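Local coordinates for protein GTN Reductase (Agrobacterium tumefaciens, PDB 5N6G) that probably reduces activated carbon-carbon double bonds with bound flavin mononucleotide, as an ene-reductase of the Old Yellow Enzyme family, here holding 2-phenylacrylic acid, at residues I58-Q63 / G70-E75; R103-S108 / G114-P119; F210-V215 / G257-A262; L248-V253 / K290-N295. All blocks are in the same frame, centred on the assembly; numbering follows the deposited sequence.

Interaction 1 of 4, residues I58-Q63 / G70-E75; sequences ISQQGQ and GLYKRE
The loop between strand 50-57 and helix 74-89, a beta-alpha connection of the TIM barrel, folds back on itself where the Y72 ring lies on the backbone of S59 and Q60. One ring face carries both residues: Q60 N sits 3.7 Å above the plane over its centre, while S59 C lies toward the rim, 3.5 Å from Y72 CD2. Farther along the ring, Q60 CB passes Y72 CE1 at 4.1 Å, and Q60 NE2 donates to L109 O. Y72 adopts a first torsion of 55°, with CG between the backbone N and the carbonyl carbon, which brings the ring face over the S59-Q60 peptide; I58 O touches Y72 CB at 3.7 Å. The backbone beneath is shaped by a type I turn from Q60 to Q63 and by an ST motif, G62 N donating to S59 OG at 3.0 Å. Q63 closes the turn and reaches back to the ring. Its chain bends at chi2, bringing the amide to the phenol end of Y72 with amide and ring planes 88° apart. The same nitrogen also bonds to V68 O, so two acceptors fix how the amide is turned. The bond to the phenol lies close to the amide plane and is nearly straight: Q63 NE2 donates to Y72 OH at 3.0 Å with an angle of 162°.

Interaction 2 of 4, residues R103-S108 / G114-P119; sequences RISHTS and GQPVAP
T107 and G114 meet through a CA-H...O contact, in a pairing that has no conventional hydrogen bond across it: T107 CA lies 3.5 Å from G114 O, with 149° at the hydrogen. The methyl of T107 helps cover that carbonyl, CG2 standing 3.5 Å from G114 O. R103 N comes within 3.1 Å of V117 O, but the angle is too poor for a bond, and R103 N is hydrogen-bonded to Q187 OE1 instead. Between these ends, P116 wedges its ring under the chain: P116 CG rests 3.9 Å from S105 CB, and P116 CB touches R103 CA at 4.1 Å. Beyond the proline, R103 CB meets A118 CB at 3.8 Å. From there the R103 side chain, extended from CG to NE, carries its guanidinium away from 114-119 to I122 O, while S105 OG is bonded to Q63 O and Q110 NE2, leaving CB to meet the proline. The contact thus ties the loop after strand 94-99 of the barrel to the short strand 117-118, which pairs with strand 146-147. Its chemistry implies that the two segments are held to each other by van der Waals fit and a weak carbon donor, while stronger bonds tie each to neighbouring parts of the fold.

Interaction 3 of 4, residues F210-V215 / G257-A262; sequences FLLEVV and GKRNLA
On the outside of the TIM barrel, helix 204-222 presents L212 and V215 to R259 and L261, in the loop that leads from helix 245-256 into strand 263-267. The apolar part is a small touch of branched side chains: V215 CG1 packs 3.9 Å from L261 CD2 and almost as near the other methyl, CD1, so it faces the fork of the leucine. V215 has CG1 anti to the backbone N (chi1 170°), the branch that reaches the loop. Behind it, L261 also packs on L256 and V215 on I229 of strand 227-231, so the pair belongs to the layer between helices and barrel wall. The second kind of contact is aliphatic against charged. R259 runs out extended from CG to NE and crosses L212 at about a right angle; R259 CD lies 4.3 Å from V215 CG1. The positive charge is met by D216, whose OD1 forms a salt bridge with R259 NE, and R259 NH1 bonds to Q255 O; together these hold the flat guanidinium in place. Against one face of it lies a methyl of the leucine, centred on the group: L212 CD2 is 4.0 Å from R259 CZ.

Interaction 4 of 4, residues L248-V253 / K290-N295; sequences LYNYVV and KAAYRN
Helices 245-256 and 286-295, two successive helices of the TIM barrel's outer layer, lie side by side where N250 and V253 meet A292 and Y293. The short segments run almost parallel, with their N-to-C directions 25° apart and their axes 8.1 Å from each other at closest approach. Along 290-295, A292 is the first residue to make close contact. Its methyl, small enough to let the helices approach, fits between two residues one turn apart: A292 CB is 3.8 Å from V253 CG2 and equally far from N250 O. The side chain of N250 flanks the same methyl, with CG 4.1 Å from A292 CB, while its amide is held at both ends, OD1 by Q246 NE2 and ND2 by S288 OG. Y293 follows and completes the contact. Its CB packs against V253 CB at 3.9 Å, and the two CA atoms nearest each other across the segments are here too, V253 CA and Y293 CA 4.9 Å apart. With CG anti to the backbone N (chi1 179°), the CD1 side of the ring comes to V253 O, and the hydroxyl goes on to bond with G300 N. R294, next in line, forms a salt bridge with D323. The ring of Y293 offers V253 its edge, not its face: V253 O lies close to the ring plane, 3.4 Å from Y293 CD1.

Interactions 1 and 2 lie on the same side of the chain's centre, about 15 Å between centres, and touch directly: Q63 O and S105 OG are 2.6 Å apart, probably hydrogen-bonded, and Q61 CD meets V117 CG2 at 3.7 Å. Interactions 3 and 4 form a second pair, about 12 Å between centres, in which segments alternate along the chain; G257 CA packs on Y293 CE1 at 3.5 Å. Between interactions 1 and 4 the nearest atoms remain about 18 Å apart. None of the residues lining the 2-phenylacrylic acid pocket lies in these segments: the Q63 side chain is about 10 Å from both the flavin and 2-phenylacrylic acid, and that of V215 about 10 Å from the side chain of flavin-binding R230.

Interaction 1 of 4, residues I58-Q63 / G70-E75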
loop_
_atom_site.group_PDB
_atom_site.type_symbol
_atom_site.label_atom_id
_atom_site.label_comp_id
_atom_site.label_asym_id
_atom_site.label_seq_id
_atom_site.Cartn_x
_atom_site.Cartn_y
_atom_site.Cartn_z
ATOM N N ILE A 58 -8.424 -7.282 3.133
ATOM C CA ILE A 58 -8.400 -8.618 3.731
ATOM C C ILE A 58 -9.785 -9.113 4.121
ATOM O O ILE A 58 -9.955 -10.308 4.423
ATOM C CB ILE A 58 -7.496 -8.612 4.977
ATOM C CG1 ILE A 58 -8.037 -7.612 6.003
ATOM C CG2 ILE A 58 -6.066 -8.256 4.595
ATOM C CD1 ILE A 58 -7.237 -7.569 7.307
ATOM N N SER A 59 -10.782 -8.240 4.128
ATOM C CA SER A 59 -12.118 -8.582 4.590
ATOM C C SER A 59 -13.062 -7.508 4.086
ATOM O O SER A 59 -12.634 -6.417 3.706
ATOM C CB SER A 59 -12.188 -8.630 6.108
ATOM O OG SER A 59 -11.908 -7.327 6.604
ATOM N N GLN A 60 -14.361 -7.805 4.146
ATOM C CA GLN A 60 -15.336 -6.784 3.794
ATOM C C GLN A 60 -15.281 -5.627 4.791
ATOM O O GLN A 60 -15.440 -4.461 4.415
ATOM C CB GLN A 60 -16.737 -7.396 3.744
ATOM C CG GLN A 60 -17.765 -6.438 3.183
ATOM C CD GLN A 60 -19.158 -6.976 3.255
ATOM O OE1 GLN A 60 -19.358 -8.172 3.458
ATOM N NE2 GLN A 60 -20.141 -6.096 3.099
ATOM N N GLN A 61 -15.033 -5.930 6.065
ATOM C CA GLN A 61 -14.871 -4.887 7.070
ATOM C C GLN A 61 -13.733 -3.940 6.694
ATOM O O GLN A 61 -13.804 -2.738 6.970
ATOM C CB GLN A 61 -14.601 -5.537 8.423
ATOM C CG GLN A 61 -14.503 -4.618 9.616
ATOM C CD GLN A 61 -13.764 -5.282 10.769
ATOM O OE1 GLN A 61 -12.577 -5.551 10.659
ATOM N NE2 GLN A 61 -14.461 -5.528 11.878
ATOM N N GLY A 62 -12.701 -4.451 6.049
ATOM C CA GLY A 62 -11.575 -3.634 5.613
ATOM C C GLY A 62 -11.768 -2.834 4.352
ATOM O O GLY A 62 -10.823 -2.136 3.943
ATOM N N GLN A 63 -12.929 -2.949 3.702
ATOM C CA GLN A 63 -13.256 -2.174 2.503
ATOM C C GLN A 63 -13.695 -0.763 2.862
ATOM O O GLN A 63 -14.537 -0.575 3.740
ATOM C CB GLN A 63 -14.407 -2.807 1.717
ATOM C CG GLN A 63 -14.033 -4.052 0.965
ATOM C CD GLN A 63 -13.447 -3.776 -0.401
ATOM O OE1 GLN A 63 -12.987 -2.665 -0.708
ATOM N NE2 GLN A 63 -13.419 -4.824 -1.230
ATOM N N GLY A 70 -10.828 -7.600 -3.554
ATOM C CA GLY A 70 -10.401 -8.100 -2.269
ATOM C C GLY A 70 -9.700 -9.450 -2.328
ATOM O O GLY A 70 -9.429 -10.001 -3.393
ATOM N N LEU A 71 -9.407 -9.985 -1.132
ATOM C CA LEU A 71 -8.823 -11.311 -0.976
ATOM C C LEU A 71 -9.707 -12.234 -0.143
ATOM O O LEU A 71 -9.222 -13.236 0.379
ATOM C CB LEU A 71 -7.433 -11.196 -0.352
ATOM C CG LEU A 71 -6.378 -10.734 -1.349
ATOM C CD1 LEU A 71 -5.112 -10.334 -0.596
ATOM C CD2 LEU A 71 -6.088 -11.809 -2.376
ATOM N N TYR A 72 -11.002 -11.935 -0.030
ATOM C CA TYR A 72 -11.868 -12.652 0.912
ATOM C C TYR A 72 -12.999 -13.424 0.239
ATOM O O TYR A 72 -13.857 -14.000 0.937
ATOM C CB TYR A 72 -12.419 -11.662 1.949
ATOM C CG TYR A 72 -13.134 -10.455 1.377
ATOM C CD1 TYR A 72 -14.492 -10.507 1.061
ATOM C CD2 TYR A 72 -12.448 -9.275 1.126
ATOM C CE1 TYR A 72 -15.153 -9.397 0.548
ATOM C CE2 TYR A 72 -13.084 -8.172 0.599
ATOM C CZ TYR A 72 -14.425 -8.227 0.306
ATOM O OH TYR A 72 -15.062 -7.121 -0.221
ATOM N N LYS A 73 -13.026 -13.489 -1.082
ATOM C CA LYS A 73 -13.935 -14.352 -1.827
ATOM C C LYS A 73 -13.127 -15.344 -2.642
ATOM O O LYS A 73 -12.057 -14.995 -3.152
ATOM C CB LYS A 73 -14.837 -13.535 -2.774
ATOM C CG LYS A 73 -15.756 -12.538 -2.100
ATOM C CD LYS A 73 -16.591 -11.789 -3.135
ATOM C CE LYS A 73 -17.554 -10.811 -2.477
ATOM N NZ LYS A 73 -18.484 -10.223 -3.474
ATOM N N ARG A 74 -13.639 -16.579 -2.771
ATOM C CA ARG A 74 -12.964 -17.566 -3.607
ATOM C C ARG A 74 -12.825 -17.059 -5.026
ATOM O O ARG A 74 -11.791 -17.266 -5.671
ATOM C CB ARG A 74 -13.728 -18.897 -3.628
ATOM C CG ARG A 74 -13.888 -19.552 -2.283
ATOM C CD ARG A 74 -12.541 -19.911 -1.669
ATOM N NE ARG A 74 -11.729 -20.769 -2.521
ATOM C CZ ARG A 74 -10.419 -20.936 -2.357
ATOM N NH1 ARG A 74 -9.775 -20.296 -1.389
ATOM N NH2 ARG A 74 -9.748 -21.734 -3.165
ATOM N N GLU A 75 -13.879 -16.428 -5.537
ATOM C CA GLU A 75 -13.852 -15.890 -6.887
ATOM C C GLU A 75 -12.775 -14.830 -7.036
ATOM O O GLU A 75 -12.199 -14.686 -8.121
ATOM C CB GLU A 75 -15.215 -15.301 -7.230
ATOM C CG GLU A 75 -16.313 -16.352 -7.388
ATOM C CD GLU A 75 -16.963 -16.788 -6.070
ATOM O OE1 GLU A 75 -16.542 -16.307 -4.982
ATOM O OE2 GLU A 75 -17.920 -17.604 -6.138
#

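Interaction 2 of 4, residues R103-S108 / G114-P119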
loop_
_atom_site.group_PDB
_atom_site.type_symbol
_atom_site.label_atom_id
_atom_site.label_comp_id
_atom_site.label_asym_id
_atom_site.label_seq_id
_atom_site.Cartn_x
_atom_site.Cartn_y
_atom_site.Cartn_z
ATOM N N ARG A 103 -11.312 3.420 9.838
ATOM C CA ARG A 103 -12.414 4.373 9.858
ATOM C C ARG A 103 -12.766 4.969 8.493
ATOM O O ARG A 103 -13.787 5.661 8.395
ATOM C CB ARG A 103 -12.106 5.517 10.820
ATOM C CG ARG A 103 -11.012 6.464 10.342
ATOM C CD ARG A 103 -10.734 7.515 11.413
ATOM N NE ARG A 103 -9.753 8.500 10.958
ATOM C CZ ARG A 103 -9.656 9.734 11.440
ATOM N NH1 ARG A 103 -10.445 10.179 12.414
ATOM N NH2 ARG A 103 -8.740 10.559 10.938
ATOM N N ILE A 104 -11.954 4.741 7.465
ATOM C CA ILE A 104 -12.173 5.377 6.156
ATOM C C ILE A 104 -13.073 4.442 5.360
ATOM O O ILE A 104 -12.641 3.716 4.462
ATOM C CB ILE A 104 -10.856 5.674 5.448
ATOM C CG1 ILE A 104 -9.914 6.466 6.369
ATOM C CG2 ILE A 104 -11.110 6.431 4.184
ATOM C CD1 ILE A 104 -10.445 7.835 6.811
ATOM N N SER A 105 -14.362 4.460 5.694
ATOM C CA SER A 105 -15.329 3.574 5.060
ATOM C C SER A 105 -16.731 4.150 5.253
ATOM O O SER A 105 -16.914 5.253 5.775
ATOM C CB SER A 105 -15.197 2.155 5.623
ATOM O OG SER A 105 -15.987 1.192 4.923
ATOM N N HIS A 106 -17.721 3.393 4.796
ATOM C CA HIS A 106 -19.115 3.791 4.838
ATOM C C HIS A 106 -19.931 2.578 5.247
ATOM O O HIS A 106 -19.559 1.447 4.943
ATOM C CB HIS A 106 -19.562 4.314 3.468
ATOM C CG HIS A 106 -20.914 4.956 3.473
ATOM N ND1 HIS A 106 -22.058 4.265 3.132
ATOM C CD2 HIS A 106 -21.307 6.227 3.740
ATOM C CE1 HIS A 106 -23.097 5.072 3.219
ATOM N NE2 HIS A 106 -22.666 6.272 3.569
ATOM N N THR A 107 -21.014 2.819 5.979
ATOM C CA THR A 107 -21.849 1.715 6.454
ATOM C C THR A 107 -22.328 0.818 5.315
ATOM O O THR A 107 -22.458 -0.395 5.506
ATOM C CB THR A 107 -23.045 2.253 7.221
ATOM O OG1 THR A 107 -23.787 3.151 6.373
ATOM C CG2 THR A 107 -22.598 2.962 8.487
ATOM N N SER A 108 -22.581 1.382 4.130
ATOM C CA SER A 108 -23.101 0.594 3.011
ATOM C C SER A 108 -22.100 -0.446 2.494
ATOM O O SER A 108 -22.495 -1.359 1.754
ATOM C CB SER A 108 -23.519 1.535 1.875
ATOM O OG SER A 108 -22.370 2.160 1.335
ATOM N N GLY A 114 -22.768 -2.205 9.294
ATOM C CA GLY A 114 -22.190 -1.722 10.525
ATOM C C GLY A 114 -21.318 -0.487 10.377
ATOM O O GLY A 114 -20.953 -0.050 9.282
ATOM N N GLN A 115 -21.012 0.086 11.536
ATOM C CA GLN A 115 -20.028 1.153 11.624
ATOM C C GLN A 115 -18.659 0.641 11.192
ATOM O O GLN A 115 -18.264 -0.481 11.551
ATOM C CB GLN A 115 -19.937 1.677 13.058
ATOM C CG GLN A 115 -21.243 2.263 13.593
ATOM C CD GLN A 115 -21.426 2.141 15.104
ATOM O OE1 GLN A 115 -21.809 3.106 15.790
ATOM N NE2 GLN A 115 -21.240 0.939 15.620
ATOM N N PRO A 116 -17.881 1.446 10.452
ATOM C CA PRO A 116 -16.453 1.153 10.291
ATOM C C PRO A 116 -15.775 1.018 11.648
ATOM O O PRO A 116 -16.290 1.547 12.641
ATOM C CB PRO A 116 -15.935 2.376 9.524
ATOM C CG PRO A 116 -17.137 2.943 8.858
ATOM C CD PRO A 116 -18.300 2.683 9.758
ATOM N N VAL A 117 -14.655 0.314 11.714
ATOM C CA VAL A 117 -13.938 0.112 12.959
ATOM C C VAL A 117 -12.653 0.914 12.952
ATOM O O VAL A 117 -12.056 1.186 11.900
ATOM C CB VAL A 117 -13.651 -1.389 13.203
ATOM C CG1 VAL A 117 -14.939 -2.141 13.299
ATOM C CG2 VAL A 117 -12.769 -1.979 12.113
ATOM N N ALA A 118 -12.205 1.266 14.155
ATOM C CA ALA A 118 -11.021 2.098 14.319
ATOM C C ALA A 118 -10.486 1.932 15.736
ATOM O O ALA A 118 -11.200 1.463 16.625
ATOM C CB ALA A 118 -11.359 3.564 14.038
ATOM N N PRO A 119 -9.238 2.351 15.992
ATOM C CA PRO A 119 -8.751 2.339 17.384
ATOM C C PRO A 119 -9.585 3.180 18.325
ATOM O O PRO A 119 -9.779 2.808 19.490
ATOM C CB PRO A 119 -7.322 2.879 17.259
ATOM C CG PRO A 119 -7.282 3.601 15.966
ATOM C CD PRO A 119 -8.203 2.841 15.064
#

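Interaction 3 of 4, residues F210-V215 / G257-A262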
loop_
_atom_site.group_PDB
_atom_site.type_symbol
_atom_site.label_atom_id
_atom_site.label_comp_id
_atom_site.label_asym_id
_atom_site.label_seq_id
_atom_site.Cartn_x
_atom_site.Cartn_y
_atom_site.Cartn_z
ATOM N N PHE A 210 0.100 -2.679 17.429
ATOM C CA PHE A 210 -0.745 -3.308 16.408
ATOM C C PHE A 210 0.028 -3.537 15.112
ATOM O O PHE A 210 -0.044 -4.629 14.524
ATOM C CB PHE A 210 -1.998 -2.462 16.159
ATOM C CG PHE A 210 -2.942 -3.070 15.153
ATOM C CD1 PHE A 210 -3.601 -4.270 15.433
ATOM C CD2 PHE A 210 -3.166 -2.456 13.937
ATOM C CE1 PHE A 210 -4.476 -4.828 14.509
ATOM C CE2 PHE A 210 -4.038 -3.002 13.013
ATOM C CZ PHE A 210 -4.681 -4.175 13.285
ATOM N N LEU A 211 0.747 -2.522 14.633
ATOM C CA LEU A 211 1.554 -2.688 13.423
ATOM C C LEU A 211 2.436 -3.918 13.547
ATOM O O LEU A 211 2.522 -4.744 12.625
ATOM C CB LEU A 211 2.393 -1.435 13.177
ATOM C CG LEU A 211 3.265 -1.412 11.909
ATOM C CD1 LEU A 211 3.568 0.014 11.503
ATOM C CD2 LEU A 211 4.581 -2.153 12.071
ATOM N N LEU A 212 3.128 -4.053 14.675
ATOM C CA LEU A 212 4.091 -5.136 14.795
ATOM C C LEU A 212 3.394 -6.479 14.967
ATOM O O LEU A 212 3.901 -7.500 14.498
ATOM C CB LEU A 212 5.062 -4.846 15.935
ATOM C CG LEU A 212 5.952 -3.635 15.691
ATOM C CD1 LEU A 212 6.705 -3.295 16.971
ATOM C CD2 LEU A 212 6.959 -3.879 14.579
ATOM N N GLU A 213 2.194 -6.494 15.550
ATOM C CA GLU A 213 1.430 -7.737 15.612
ATOM C C GLU A 213 0.955 -8.162 14.232
ATOM O O GLU A 213 0.948 -9.365 13.929
ATOM C CB GLU A 213 0.241 -7.591 16.572
ATOM C CG GLU A 213 0.662 -7.611 18.028
ATOM C CD GLU A 213 -0.465 -7.346 19.011
ATOM O OE1 GLU A 213 -1.536 -6.860 18.608
ATOM O OE2 GLU A 213 -0.262 -7.623 20.216
ATOM N N VAL A 214 0.559 -7.194 13.391
ATOM C CA VAL A 214 0.186 -7.505 12.012
ATOM C C VAL A 214 1.384 -8.078 11.271
ATOM O O VAL A 214 1.285 -9.114 10.612
ATOM C CB VAL A 214 -0.381 -6.263 11.294
ATOM C CG1 VAL A 214 -0.575 -6.546 9.808
ATOM C CG2 VAL A 214 -1.689 -5.808 11.945
ATOM N N VAL A 215 2.544 -7.419 11.380
ATOM C CA VAL A 215 3.731 -7.909 10.681
ATOM C C VAL A 215 4.069 -9.325 11.126
ATOM O O VAL A 215 4.347 -10.198 10.307
ATOM C CB VAL A 215 4.925 -6.956 10.896
ATOM C CG1 VAL A 215 6.223 -7.591 10.382
ATOM C CG2 VAL A 215 4.682 -5.652 10.211
ATOM N N GLY A 257 13.561 -3.708 11.699
ATOM C CA GLY A 257 14.908 -4.142 11.375
ATOM C C GLY A 257 15.298 -5.456 12.000
ATOM O O GLY A 257 16.284 -6.075 11.586
ATOM N N LYS A 258 14.549 -5.892 13.005
ATOM C CA LYS A 258 14.795 -7.145 13.700
ATOM C C LYS A 258 14.078 -8.326 13.067
ATOM O O LYS A 258 14.336 -9.476 13.479
ATOM C CB LYS A 258 14.343 -7.013 15.149
ATOM C CG LYS A 258 15.100 -5.975 15.969
ATOM C CD LYS A 258 14.400 -5.745 17.280
ATOM C CE LYS A 258 15.136 -4.723 18.128
ATOM N NZ LYS A 258 14.415 -4.552 19.425
ATOM N N ARG A 259 13.242 -8.084 12.058
ATOM C CA ARG A 259 12.269 -9.074 11.590
ATOM C C ARG A 259 12.530 -9.670 10.204
ATOM O O ARG A 259 11.666 -10.383 9.687
ATOM C CB ARG A 259 10.877 -8.457 11.658
ATOM C CG ARG A 259 10.412 -8.373 13.125
ATOM C CD ARG A 259 9.376 -7.358 13.341
ATOM N NE ARG A 259 8.571 -7.628 14.528
ATOM C CZ ARG A 259 8.820 -7.167 15.754
ATOM N NH1 ARG A 259 9.882 -6.410 16.016
ATOM N NH2 ARG A 259 7.973 -7.452 16.733
ATOM N N ASN A 260 13.682 -9.430 9.594
ATOM C CA ASN A 260 14.061 -10.160 8.383
ATOM C C ASN A 260 13.052 -9.965 7.249
ATOM O O ASN A 260 12.793 -10.882 6.465
ATOM C CB ASN A 260 14.240 -11.644 8.699
ATOM C CG ASN A 260 15.401 -11.890 9.640
ATOM O OD1 ASN A 260 15.232 -12.343 10.773
ATOM N ND2 ASN A 260 16.589 -11.572 9.171
ATOM N N LEU A 261 12.543 -8.741 7.101
ATOM C CA LEU A 261 11.520 -8.445 6.108
ATOM C C LEU A 261 12.115 -8.256 4.714
ATOM O O LEU A 261 13.310 -7.957 4.536
ATOM C CB LEU A 261 10.721 -7.202 6.495
ATOM C CG LEU A 261 9.964 -7.273 7.830
ATOM C CD1 LEU A 261 9.180 -6.006 8.020
ATOM C CD2 LEU A 261 9.041 -8.486 7.869
ATOM N N ALA A 262 11.239 -8.413 3.710
ATOM C CA ALA A 262 11.663 -8.365 2.313
ATOM C C ALA A 262 11.931 -6.940 1.849
ATOM O O ALA A 262 12.909 -6.696 1.131
ATOM C CB ALA A 262 10.603 -9.013 1.429
#

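Interaction 4 of 4, residues L248-V253 / K290-N295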
loop_
_atom_site.group_PDB
_atom_site.type_symbol
_atom_site.label_atom_id
_atom_site.label_comp_id
_atom_site.label_asym_id
_atom_site.label_seq_id
_atom_site.Cartn_x
_atom_site.Cartn_y
_atom_site.Cartn_z
ATOM N N LEU A 248 8.564 8.211 16.768
ATOM C CA LEU A 248 7.588 7.169 16.512
ATOM C C LEU A 248 8.063 6.253 15.408
ATOM O O LEU A 248 8.123 5.020 15.580
ATOM C CB LEU A 248 6.274 7.824 16.101
ATOM C CG LEU A 248 5.092 6.936 15.718
ATOM C CD1 LEU A 248 4.626 6.064 16.881
ATOM C CD2 LEU A 248 3.976 7.834 15.175
ATOM N N TYR A 249 8.387 6.846 14.261
ATOM C CA TYR A 249 8.743 6.066 13.084
ATOM C C TYR A 249 10.148 5.483 13.182
ATOM O O TYR A 249 10.376 4.372 12.699
ATOM C CB TYR A 249 8.561 6.922 11.833
ATOM C CG TYR A 249 7.138 6.836 11.361
ATOM C CD1 TYR A 249 6.734 5.824 10.487
ATOM C CD2 TYR A 249 6.179 7.705 11.851
ATOM C CE1 TYR A 249 5.428 5.729 10.070
ATOM C CE2 TYR A 249 4.867 7.604 11.463
ATOM C CZ TYR A 249 4.494 6.619 10.577
ATOM O OH TYR A 249 3.180 6.549 10.217
ATOM N N ASN A 250 11.084 6.170 13.839
ATOM C CA ASN A 250 12.377 5.549 14.082
ATOM C C ASN A 250 12.212 4.312 14.943
ATOM O O ASN A 250 12.846 3.292 14.681
ATOM C CB ASN A 250 13.346 6.541 14.714
ATOM C CG ASN A 250 13.978 7.502 13.684
ATOM O OD1 ASN A 250 13.450 7.711 12.575
ATOM N ND2 ASN A 250 15.103 8.095 14.062
ATOM N N TYR A 251 11.337 4.363 15.950
ATOM C CA TYR A 251 11.076 3.177 16.763
ATOM C C TYR A 251 10.490 2.060 15.913
ATOM O O TYR A 251 10.912 0.905 16.016
ATOM C CB TYR A 251 10.133 3.510 17.922
ATOM C CG TYR A 251 9.687 2.281 18.685
ATOM C CD1 TYR A 251 10.460 1.763 19.706
ATOM C CD2 TYR A 251 8.505 1.643 18.368
ATOM C CE1 TYR A 251 10.060 0.622 20.385
ATOM C CE2 TYR A 251 8.109 0.519 19.017
ATOM C CZ TYR A 251 8.882 0.009 20.031
ATOM O OH TYR A 251 8.497 -1.141 20.718
ATOM N N VAL A 252 9.501 2.387 15.082
ATOM C CA VAL A 252 8.853 1.373 14.248
ATOM C C VAL A 252 9.889 0.647 13.402
ATOM O O VAL A 252 9.930 -0.591 13.376
ATOM C CB VAL A 252 7.759 2.009 13.375
ATOM C CG1 VAL A 252 7.332 1.069 12.261
ATOM C CG2 VAL A 252 6.562 2.362 14.268
ATOM N N VAL A 253 10.730 1.398 12.684
ATOM C CA VAL A 253 11.650 0.696 11.785
ATOM C C VAL A 253 12.797 0.040 12.540
ATOM O O VAL A 253 13.351 -0.952 12.059
ATOM C CB VAL A 253 12.219 1.564 10.647
ATOM C CG1 VAL A 253 11.196 1.820 9.616
ATOM C CG2 VAL A 253 12.915 2.827 11.164
ATOM N N LYS A 290 16.001 5.880 7.763
ATOM C CA LYS A 290 16.621 4.723 7.130
ATOM C C LYS A 290 17.742 4.163 7.988
ATOM O O LYS A 290 17.903 2.939 8.085
ATOM C CB LYS A 290 17.168 5.089 5.753
ATOM C CG LYS A 290 17.758 3.892 5.025
ATOM C CD LYS A 290 18.245 4.276 3.649
ATOM C CE LYS A 290 18.740 3.040 2.904
ATOM N NZ LYS A 290 19.532 3.393 1.703
ATOM N N ALA A 291 18.526 5.037 8.626
ATOM C CA ALA A 291 19.602 4.543 9.481
ATOM C C ALA A 291 19.066 3.777 10.677
ATOM O O ALA A 291 19.713 2.829 11.138
ATOM C CB ALA A 291 20.487 5.688 9.952
ATOM N N ALA A 292 17.882 4.153 11.188
ATOM C CA ALA A 292 17.309 3.416 12.316
ATOM C C ALA A 292 16.990 1.985 11.903
ATOM O O ALA A 292 17.151 1.047 12.688
ATOM C CB ALA A 292 16.057 4.121 12.814
ATOM N N TYR A 293 16.551 1.808 10.662
ATOM C CA TYR A 293 16.277 0.474 10.154
ATOM C C TYR A 293 17.575 -0.300 9.962
ATOM O O TYR A 293 17.714 -1.435 10.439
ATOM C CB TYR A 293 15.511 0.569 8.838
ATOM C CG TYR A 293 15.186 -0.760 8.208
ATOM C CD1 TYR A 293 14.310 -1.662 8.829
ATOM C CD2 TYR A 293 15.722 -1.110 6.993
ATOM C CE1 TYR A 293 14.004 -2.862 8.246
ATOM C CE2 TYR A 293 15.411 -2.330 6.393
ATOM C CZ TYR A 293 14.553 -3.195 7.027
ATOM O OH TYR A 293 14.264 -4.411 6.440
ATOM N N ARG A 294 18.537 0.286 9.233
ATOM C CA ARG A 294 19.786 -0.420 8.939
ATOM C C ARG A 294 20.560 -0.743 10.209
ATOM O O ARG A 294 21.161 -1.830 10.336
ATOM C CB ARG A 294 20.654 0.419 7.998
ATOM C CG ARG A 294 20.094 0.547 6.602
ATOM C CD ARG A 294 20.164 -0.754 5.839
ATOM N NE ARG A 294 19.768 -0.565 4.445
ATOM C CZ ARG A 294 18.838 -1.268 3.808
ATOM N NH1 ARG A 294 18.194 -2.257 4.418
ATOM N NH2 ARG A 294 18.565 -0.995 2.539
ATOM N N ASN A 295 20.605 0.212 11.141
ATOM C CA ASN A 295 21.441 0.037 12.325
ATOM C C ASN A 295 20.876 -1.033 13.249
ATOM O O ASN A 295 21.612 -1.547 14.101
ATOM C CB ASN A 295 21.555 1.356 13.083
ATOM C CG ASN A 295 22.400 2.371 12.369
ATOM O OD1 ASN A 295 23.116 2.056 11.420
ATOM N ND2 ASN A 295 22.327 3.611 12.830
#